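L-Ala-D/L-Glu Epimerase (Escherichia coli, PDB 1JPD) is an enolase-superfamily protein that couples an N-terminal mandelate racemase/muconate lactonizing enzyme-like domain to a C-terminal domain of the TIM-barrel type. Local coordinates at residues L118-Q126 with Q316-L324; S230-K238 with E259-Q270. All blocks are in the same frame, centred on the assembly; numbering follows the deposited sequence.

The two contacts belong to the barrel part of the chain and lie at separate places on it, with centres 25 Å apart and nearest atoms about 10 Å apart. Contact 1 joins strand 121-128, the first strand of the barrel, to the hairpin that ends the chain, so it ties the two ends of the barrel sequence together. Contact 2 is nested inside the long stretch of chain that contact 1 closes: the chain runs from 118-126 through 230-238 and 259-270 before returning at 316-324. It joins the segment leading into helix 237-240 to helix 257-269. One contact therefore works through strand pairing, the other through side chains set against the helical outer layer.

Contact 1 of 2, residues L118-Q126 with Q316-L324; sequences LPETVITAQ and QFTTGELHL
Glu120 O is gripped by Leu324 N at 2.9 Å, which comes from 37° above the carbonyl plane, and by a water that donates to it at 3.0 Å. The same water bonds to Thr121 OG1 and to ND1 of His323. Thr121 and His323 run side by side, the threonine hydroxyl at the edge of the ring. With NE2 of His323 bonded to Thr318 OG1 at 2.9 Å, both ring nitrogens are engaged, which should fix the ring's rotation. Further along, Val122 and Leu322 form an antiparallel hydrogen-bonded pair, both bonds 2.9 Å (Val122 N to Leu322 O, Leu322 N to Val122 O). Strand 321-323 is the second arm of a C-terminal beta-hairpin with a two-residue loop, a type II turn from Thr318 to Glu321, and adds this hairpin to the N-terminal end of strand 121-128. Ala125 bonds to Ala299 at strand 298-299 and Gln126 to Leu150 and Lys152 of strand 150-154, so strand 121-128 closes the barrel. Gly320 takes the positive-phi position of the turn (phi 78°). Gly320 O accepts from Thr124 N, while Gly320 N donates to Gln126 OE1 at 3.1 Å, because the glutamine chain folds back at chi2 (-66°). On the face carrying Val122 and Leu322, Thr124 CG2 meets Leu322 CB at 3.8 Å, the two side chains nearly perpendicular. Leu324 CD1 lies 3.9 Å from Val122 CG2 and also touches Leu118.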
loop_
_atom_site.group_PDB
_atom_site.type_symbol
_atom_site.label_atom_id
_atom_site.label_comp_id
_atom_site.label_asym_id
_atom_site.label_seq_id
_atom_site.Cartn_x
_atom_site.Cartn_y
_atom_site.Cartn_z
ATOM N N LEU A 118 -0.422 15.075 -10.568
ATOM C CA LEU A 118 0.586 14.088 -10.260
ATOM C C LEU A 118 1.940 14.613 -10.676
ATOM O O LEU A 118 2.104 15.123 -11.784
ATOM C CB LEU A 118 0.294 12.778 -10.989
ATOM C CG LEU A 118 -1.026 12.105 -10.613
ATOM C CD1 LEU A 118 -1.119 10.755 -11.301
ATOM C CD2 LEU A 118 -1.104 11.941 -9.105
ATOM N N PRO A 119 2.930 14.516 -9.782
ATOM C CA PRO A 119 4.273 14.993 -10.109
ATOM C C PRO A 119 4.843 14.131 -11.228
ATOM O O PRO A 119 4.255 13.116 -11.590
ATOM C CB PRO A 119 5.026 14.825 -8.792
ATOM C CG PRO A 119 4.343 13.659 -8.162
ATOM C CD PRO A 119 2.888 13.963 -8.419
ATOM N N GLU A 120 5.981 14.530 -11.774
ATOM C CA GLU A 120 6.589 13.774 -12.857
ATOM C C GLU A 120 7.378 12.580 -12.325
ATOM O O GLU A 120 7.547 11.570 -13.012
ATOM C CB GLU A 120 7.498 14.690 -13.671
ATOM C CG GLU A 120 8.054 14.052 -14.919
ATOM C CD GLU A 120 8.767 15.055 -15.791
ATOM O OE1 GLU A 120 9.782 15.631 -15.334
ATOM O OE2 GLU A 120 8.305 15.273 -16.932
ATOM N N THR A 121 7.857 12.701 -11.095
ATOM C CA THR A 121 8.624 11.634 -10.472
ATOM C C THR A 121 8.170 11.453 -9.030
ATOM O O THR A 121 7.946 12.429 -8.314
ATOM C CB THR A 121 10.132 11.950 -10.498
ATOM O OG1 THR A 121 10.579 12.032 -11.858
ATOM C CG2 THR A 121 10.917 10.871 -9.781
ATOM N N VAL A 122 8.022 10.198 -8.614
ATOM C CA VAL A 122 7.598 9.883 -7.255
ATOM C C VAL A 122 8.663 9.041 -6.565
ATOM O O VAL A 122 9.107 8.028 -7.111
ATOM C CB VAL A 122 6.278 9.072 -7.249
ATOM C CG1 VAL A 122 5.922 8.679 -5.823
ATOM C CG2 VAL A 122 5.153 9.876 -7.886
ATOM N N ILE A 123 9.075 9.461 -5.370
ATOM C CA ILE A 123 10.076 8.724 -4.597
ATOM C C ILE A 123 9.397 7.519 -3.958
ATOM O O ILE A 123 8.426 7.666 -3.211
ATOM C CB ILE A 123 10.702 9.594 -3.462
ATOM C CG1 ILE A 123 11.517 10.745 -4.065
ATOM C CG2 ILE A 123 11.591 8.727 -2.559
ATOM C CD1 ILE A 123 12.193 11.640 -3.033
ATOM N N THR A 124 9.906 6.329 -4.261
ATOM C CA THR A 124 9.346 5.104 -3.715
ATOM C C THR A 124 10.365 4.396 -2.839
ATOM O O THR A 124 11.558 4.414 -3.113
ATOM C CB THR A 124 8.866 4.147 -4.835
ATOM O OG1 THR A 124 9.977 3.720 -5.633
ATOM C CG2 THR A 124 7.863 4.857 -5.724
ATOM N N ALA A 125 9.879 3.775 -1.776
ATOM C CA ALA A 125 10.743 3.083 -0.843
ATOM C C ALA A 125 11.403 1.848 -1.432
ATOM O O ALA A 125 10.739 0.986 -2.001
ATOM C CB ALA A 125 9.951 2.702 0.384
ATOM N N GLN A 126 12.722 1.776 -1.299
ATOM C CA GLN A 126 13.465 0.627 -1.773
ATOM C C GLN A 126 13.684 -0.267 -0.574
ATOM O O GLN A 126 14.096 0.197 0.492
ATOM C CB GLN A 126 14.808 1.044 -2.352
ATOM C CG GLN A 126 14.721 1.394 -3.805
ATOM C CD GLN A 126 14.377 0.198 -4.683
ATOM O OE1 GLN A 126 13.742 0.355 -5.722
ATOM N NE2 GLN A 126 14.812 -0.995 -4.280
ATOM N N GLN A 316 6.874 3.057 -15.437
ATOM C CA GLN A 316 8.327 3.017 -15.442
ATOM C C GLN A 316 8.967 3.254 -14.078
ATOM O O GLN A 316 8.825 4.322 -13.479
ATOM C CB GLN A 316 8.867 4.000 -16.481
ATOM C CG GLN A 316 8.524 3.576 -17.912
ATOM C CD GLN A 316 8.927 2.126 -18.201
ATOM O OE1 GLN A 316 10.113 1.797 -18.241
ATOM N NE2 GLN A 316 7.935 1.257 -18.391
ATOM N N PHE A 317 9.666 2.226 -13.603
ATOM C CA PHE A 317 10.353 2.252 -12.322
ATOM C C PHE A 317 11.865 2.132 -12.481
ATOM O O PHE A 317 12.354 1.276 -13.220
ATOM C CB PHE A 317 9.927 1.074 -11.432
ATOM C CG PHE A 317 8.531 1.160 -10.893
ATOM C CD1 PHE A 317 7.486 0.500 -11.529
ATOM C CD2 PHE A 317 8.277 1.825 -9.693
ATOM C CE1 PHE A 317 6.205 0.493 -10.975
ATOM C CE2 PHE A 317 7.004 1.827 -9.132
ATOM C CZ PHE A 317 5.963 1.155 -9.774
ATOM N N THR A 318 12.599 2.987 -11.775
ATOM C CA THR A 318 14.064 2.939 -11.750
ATOM C C THR A 318 14.349 2.859 -10.253
ATOM O O THR A 318 13.484 3.219 -9.447
ATOM C CB THR A 318 14.722 4.209 -12.333
ATOM O OG1 THR A 318 14.387 5.349 -11.525
ATOM C CG2 THR A 318 14.257 4.434 -13.761
ATOM N N THR A 319 15.533 2.394 -9.869
ATOM C CA THR A 319 15.845 2.260 -8.445
ATOM C C THR A 319 15.378 3.444 -7.577
ATOM O O THR A 319 15.914 4.551 -7.666
ATOM C CB THR A 319 17.361 2.032 -8.215
ATOM O OG1 THR A 319 17.774 0.806 -8.841
ATOM C CG2 THR A 319 17.656 1.939 -6.724
ATOM N N GLY A 320 14.361 3.199 -6.752
ATOM C CA GLY A 320 13.848 4.225 -5.862
ATOM C C GLY A 320 12.939 5.267 -6.481
ATOM O O GLY A 320 12.555 6.232 -5.810
ATOM N N GLU A 321 12.576 5.093 -7.749
ATOM C CA GLU A 321 11.709 6.074 -8.392
ATOM C C GLU A 321 10.619 5.499 -9.284
ATOM O O GLU A 321 10.773 4.448 -9.905
ATOM C CB GLU A 321 12.539 7.055 -9.224
ATOM C CG GLU A 321 13.744 7.626 -8.512
ATOM C CD GLU A 321 14.451 8.685 -9.329
ATOM O OE1 GLU A 321 14.686 8.450 -10.535
ATOM O OE2 GLU A 321 14.776 9.747 -8.756
ATOM N N LEU A 322 9.513 6.226 -9.343
ATOM C CA LEU A 322 8.383 5.864 -10.173
ATOM C C LEU A 322 8.210 7.050 -11.105
ATOM O O LEU A 322 7.879 8.149 -10.657
ATOM C CB LEU A 322 7.129 5.674 -9.316
ATOM C CG LEU A 322 5.813 5.562 -10.081
ATOM C CD1 LEU A 322 5.881 4.408 -11.070
ATOM C CD2 LEU A 322 4.679 5.374 -9.094
ATOM N N HIS A 323 8.452 6.833 -12.394
ATOM C CA HIS A 323 8.338 7.901 -13.385
ATOM C C HIS A 323 6.969 7.949 -14.041
ATOM O O HIS A 323 6.554 7.003 -14.705
ATOM C CB HIS A 323 9.413 7.726 -14.454
ATOM C CG HIS A 323 10.801 7.715 -13.900
ATOM N ND1 HIS A 323 11.390 8.834 -13.350
ATOM C CD2 HIS A 323 11.700 6.711 -13.766
ATOM C CE1 HIS A 323 12.590 8.518 -12.900
ATOM N NE2 HIS A 323 12.803 7.236 -13.139
ATOM N N LEU A 324 6.271 9.064 -13.853
ATOM C CA LEU A 324 4.938 9.240 -14.417
ATOM C C LEU A 324 4.959 10.159 -15.648
ATOM O O LEU A 324 6.038 10.707 -15.968
ATOM C CB LEU A 324 3.999 9.806 -13.341
ATOM C CG LEU A 324 3.885 9.003 -12.034
ATOM C CD1 LEU A 324 2.932 9.689 -11.059
ATOM C CD2 LEU A 324 3.396 7.599 -12.344
ATOM O OXT LEU A 324 3.895 10.324 -16.285
HETATM O O HOH W 1 10.060 11.206 -14.630
#

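Contact 2 of 2, residues S230-K238 with E259-Q270; sequences SCHTRSNLK and EALALATEARAQ
Arg234 forms a side-on salt bridge with Glu259, one nitrogen to each carboxylate oxygen: NE lies 2.7 Å from OE2 of Glu259, and NH2 lies 2.8 Å from its OE1. OE2 sits close to the guanidinium plane, whereas OE1, met through its syn lone pair, is tilted from it, since the two flat groups are turned 46° against each other. Both chains bend to achieve this, the arginine at chi3 (-68°) and the glutamate at chi2 (62°). A weak third bond runs from the backbone N of Arg234 to the same OE2. One guanidinium face rests, toward its rim, on the methyl of Ala262, which is 3.6 Å from Arg234 NH1, and the aliphatic part of the arginine lies across the helix between Leu263 and Glu266. At the NH1 corner, away from Glu259, a water accepts from NH1 and donates a weak bond to Glu266 OE1.

Leu237 reaches in with CD1, lying 3.6 Å from CG of Glu266 and 4.0 Å from CD1 of Leu263. The Glu266 carboxylate turns aside from the leucine, and its OE2 accepts from Gln270 NE2. Around the arginine, an ST turn in which Thr233 OG1 accepts from Ser235 N, and Asn236 OD1, which accepts from His232 N and Thr233 N, shape the approach to helix 237-240.

Segment 230-238 follows strand 225-227 and helix 257-269 follows strand 246-249, so the contact joins consecutive beta/alpha units outside the TIM-type barrel. Behind Leu263 lie Ile249 of strand 246-249 and Thr254 of helix 251-254. Cys231 packs on Val247, and Ala267 on Leu274 of strand 273-276.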
loop_
_atom_site.group_PDB
_atom_site.type_symbol
_atom_site.label_atom_id
_atom_site.label_comp_id
_atom_site.label_asym_id
_atom_site.label_seq_id
_atom_site.Cartn_x
_atom_site.Cartn_y
_atom_site.Cartn_z
ATOM N N SER A 230 -2.701 -2.686 11.450
ATOM C CA SER A 230 -3.702 -2.130 12.360
ATOM C C SER A 230 -4.619 -1.102 11.721
ATOM O O SER A 230 -5.598 -0.690 12.334
ATOM C CB SER A 230 -3.031 -1.492 13.575
ATOM O OG SER A 230 -2.281 -2.446 14.304
ATOM N N CYS A 231 -4.314 -0.689 10.497
ATOM C CA CYS A 231 -5.140 0.295 9.811
ATOM C C CYS A 231 -5.801 -0.194 8.521
ATOM O O CYS A 231 -5.106 -0.474 7.546
ATOM C CB CYS A 231 -4.305 1.520 9.470
ATOM S SG CYS A 231 -5.176 2.652 8.377
ATOM N N HIS A 232 -7.133 -0.272 8.504
ATOM C CA HIS A 232 -7.858 -0.704 7.302
ATOM C C HIS A 232 -8.684 0.428 6.709
ATOM O O HIS A 232 -8.501 0.816 5.552
ATOM C CB HIS A 232 -8.843 -1.838 7.589
ATOM C CG HIS A 232 -8.235 -3.044 8.222
ATOM N ND1 HIS A 232 -8.811 -4.293 8.122
ATOM C CD2 HIS A 232 -7.151 -3.191 9.019
ATOM C CE1 HIS A 232 -8.109 -5.157 8.833
ATOM N NE2 HIS A 232 -7.097 -4.514 9.388
ATOM N N THR A 233 -9.623 0.924 7.510
ATOM C CA THR A 233 -10.521 1.989 7.082
ATOM C C THR A 233 -10.656 3.058 8.164
ATOM O O THR A 233 -10.027 2.962 9.214
ATOM C CB THR A 233 -11.929 1.419 6.785
ATOM O OG1 THR A 233 -12.550 1.018 8.013
ATOM C CG2 THR A 233 -11.832 0.203 5.872
ATOM N N ARG A 234 -11.488 4.066 7.911
ATOM C CA ARG A 234 -11.708 5.142 8.881
ATOM C C ARG A 234 -12.189 4.587 10.217
ATOM O O ARG A 234 -11.975 5.188 11.266
ATOM C CB ARG A 234 -12.737 6.134 8.340
ATOM C CG ARG A 234 -12.208 6.996 7.205
ATOM C CD ARG A 234 -13.322 7.725 6.519
ATOM N NE ARG A 234 -14.182 6.799 5.789
ATOM C CZ ARG A 234 -15.344 7.139 5.238
ATOM N NH1 ARG A 234 -15.789 8.384 5.342
ATOM N NH2 ARG A 234 -16.057 6.237 4.577
ATOM N N SER A 235 -12.823 3.424 10.159
ATOM C CA SER A 235 -13.359 2.748 11.330
ATOM C C SER A 235 -12.321 2.452 12.425
ATOM O O SER A 235 -12.669 2.393 13.606
ATOM C CB SER A 235 -14.037 1.451 10.870
ATOM O OG SER A 235 -14.522 0.679 11.953
ATOM N N ASN A 236 -11.057 2.268 12.048
ATOM C CA ASN A 236 -10.016 1.977 13.036
ATOM C C ASN A 236 -9.381 3.252 13.614
ATOM O O ASN A 236 -8.688 3.204 14.636
ATOM C CB ASN A 236 -8.903 1.100 12.426
ATOM C CG ASN A 236 -9.443 -0.092 11.630
ATOM O OD1 ASN A 236 -9.660 0.003 10.423
ATOM N ND2 ASN A 236 -9.663 -1.216 12.307
ATOM N N LEU A 237 -9.622 4.393 12.973
ATOM C CA LEU A 237 -9.029 5.651 13.429
ATOM C C LEU A 237 -9.138 5.937 14.925
ATOM O O LEU A 237 -8.219 6.493 15.522
ATOM C CB LEU A 237 -9.599 6.826 12.633
ATOM C CG LEU A 237 -9.040 6.889 11.211
ATOM C CD1 LEU A 237 -9.659 8.040 10.436
ATOM C CD2 LEU A 237 -7.536 7.045 11.292
ATOM N N LYS A 238 -10.254 5.562 15.534
ATOM C CA LYS A 238 -10.436 5.793 16.959
ATOM C C LYS A 238 -9.414 4.983 17.746
ATOM O O LYS A 238 -8.697 5.519 18.592
ATOM C CB LYS A 238 -11.836 5.371 17.386
ATOM C CG LYS A 238 -12.010 5.304 18.890
ATOM C CD LYS A 238 -13.146 4.373 19.241
ATOM C CE LYS A 238 -13.334 4.269 20.734
ATOM N NZ LYS A 238 -14.393 3.286 21.030
ATOM N N GLU A 259 -12.753 4.760 -0.460
ATOM C CA GLU A 259 -12.527 4.750 0.980
ATOM C C GLU A 259 -11.133 5.284 1.285
ATOM O O GLU A 259 -10.937 5.993 2.270
ATOM C CB GLU A 259 -12.681 3.336 1.542
ATOM C CG GLU A 259 -12.534 3.233 3.056
ATOM C CD GLU A 259 -13.588 4.031 3.815
ATOM O OE1 GLU A 259 -14.670 4.270 3.242
ATOM O OE2 GLU A 259 -13.340 4.405 4.986
ATOM N N ALA A 260 -10.166 4.954 0.438
ATOM C CA ALA A 260 -8.804 5.432 0.645
ATOM C C ALA A 260 -8.812 6.961 0.719
ATOM O O ALA A 260 -8.235 7.542 1.638
ATOM C CB ALA A 260 -7.895 4.959 -0.489
ATOM N N LEU A 261 -9.475 7.605 -0.243
ATOM C CA LEU A 261 -9.567 9.064 -0.279
ATOM C C LEU A 261 -10.222 9.624 0.981
ATOM O O LEU A 261 -9.718 10.571 1.589
ATOM C CB LEU A 261 -10.355 9.525 -1.517
ATOM C CG LEU A 261 -9.637 9.376 -2.870
ATOM C CD1 LEU A 261 -10.609 9.561 -4.017
ATOM C CD2 LEU A 261 -8.502 10.382 -2.950
ATOM N N ALA A 262 -11.345 9.039 1.376
ATOM C CA ALA A 262 -12.046 9.492 2.567
ATOM C C ALA A 262 -11.199 9.238 3.812
ATOM O O ALA A 262 -11.306 9.960 4.804
ATOM C CB ALA A 262 -13.382 8.773 2.690
ATOM N N LEU A 263 -10.361 8.206 3.755
ATOM C CA LEU A 263 -9.504 7.867 4.879
ATOM C C LEU A 263 -8.404 8.902 4.990
ATOM O O LEU A 263 -8.075 9.339 6.087
ATOM C CB LEU A 263 -8.904 6.465 4.703
ATOM C CG LEU A 263 -7.855 5.988 5.717
ATOM C CD1 LEU A 263 -8.335 6.219 7.132
ATOM C CD2 LEU A 263 -7.566 4.518 5.488
ATOM N N ALA A 264 -7.844 9.298 3.851
ATOM C CA ALA A 264 -6.779 10.298 3.819
ATOM C C ALA A 264 -7.285 11.592 4.448
ATOM O O ALA A 264 -6.666 12.138 5.363
ATOM C CB ALA A 264 -6.337 10.550 2.379
ATOM N N THR A 265 -8.423 12.070 3.951
ATOM C CA THR A 265 -9.041 13.290 4.456
ATOM C C THR A 265 -9.322 13.157 5.945
ATOM O O THR A 265 -8.898 13.979 6.755
ATOM C CB THR A 265 -10.390 13.569 3.756
ATOM O OG1 THR A 265 -10.183 13.688 2.346
ATOM C CG2 THR A 265 -11.012 14.859 4.290
ATOM N N GLU A 266 -10.049 12.106 6.294
ATOM C CA GLU A 266 -10.423 11.860 7.673
ATOM C C GLU A 266 -9.239 11.676 8.615
ATOM O O GLU A 266 -9.264 12.161 9.747
ATOM C CB GLU A 266 -11.335 10.638 7.742
ATOM C CG GLU A 266 -12.008 10.455 9.078
ATOM C CD GLU A 266 -12.605 11.744 9.586
ATOM O OE1 GLU A 266 -12.976 12.600 8.751
ATOM O OE2 GLU A 266 -12.711 11.897 10.819
ATOM N N ALA A 267 -8.204 10.981 8.153
ATOM C CA ALA A 267 -7.029 10.733 8.986
ATOM C C ALA A 267 -6.284 12.026 9.271
ATOM O O ALA A 267 -5.903 12.295 10.411
ATOM C CB ALA A 267 -6.099 9.731 8.309
ATOM N N ARG A 268 -6.065 12.814 8.225
ATOM C CA ARG A 268 -5.379 14.090 8.371
ATOM C C ARG A 268 -6.084 14.924 9.432
ATOM O O ARG A 268 -5.464 15.402 10.387
ATOM C CB ARG A 268 -5.414 14.863 7.063
ATOM C CG ARG A 268 -4.366 14.501 6.056
ATOM C CD ARG A 268 -4.583 15.397 4.867
ATOM N NE ARG A 268 -3.445 15.448 3.967
ATOM C CZ ARG A 268 -3.368 16.290 2.946
ATOM N NH1 ARG A 268 -4.366 17.134 2.717
ATOM N NH2 ARG A 268 -2.298 16.298 2.162
ATOM N N ALA A 269 -7.392 15.091 9.243
ATOM C CA ALA A 269 -8.219 15.869 10.152
ATOM C C ALA A 269 -7.982 15.498 11.609
ATOM O O ALA A 269 -8.065 16.355 12.485
ATOM C CB ALA A 269 -9.699 15.694 9.799
ATOM N N GLN A 270 -7.687 14.231 11.876
ATOM C CA GLN A 270 -7.448 13.801 13.250
ATOM C C GLN A 270 -5.990 13.871 13.670
ATOM O O GLN A 270 -5.619 13.352 14.724
ATOM C CB GLN A 270 -7.986 12.391 13.472
ATOM C CG GLN A 270 -9.493 12.327 13.436
ATOM C CD GLN A 270 -10.032 10.990 13.892
ATOM O OE1 GLN A 270 -9.641 10.476 14.945
ATOM N NE2 GLN A 270 -10.947 10.424 13.114
HETATM O O HOH W 2 -14.915 10.716 7.458
#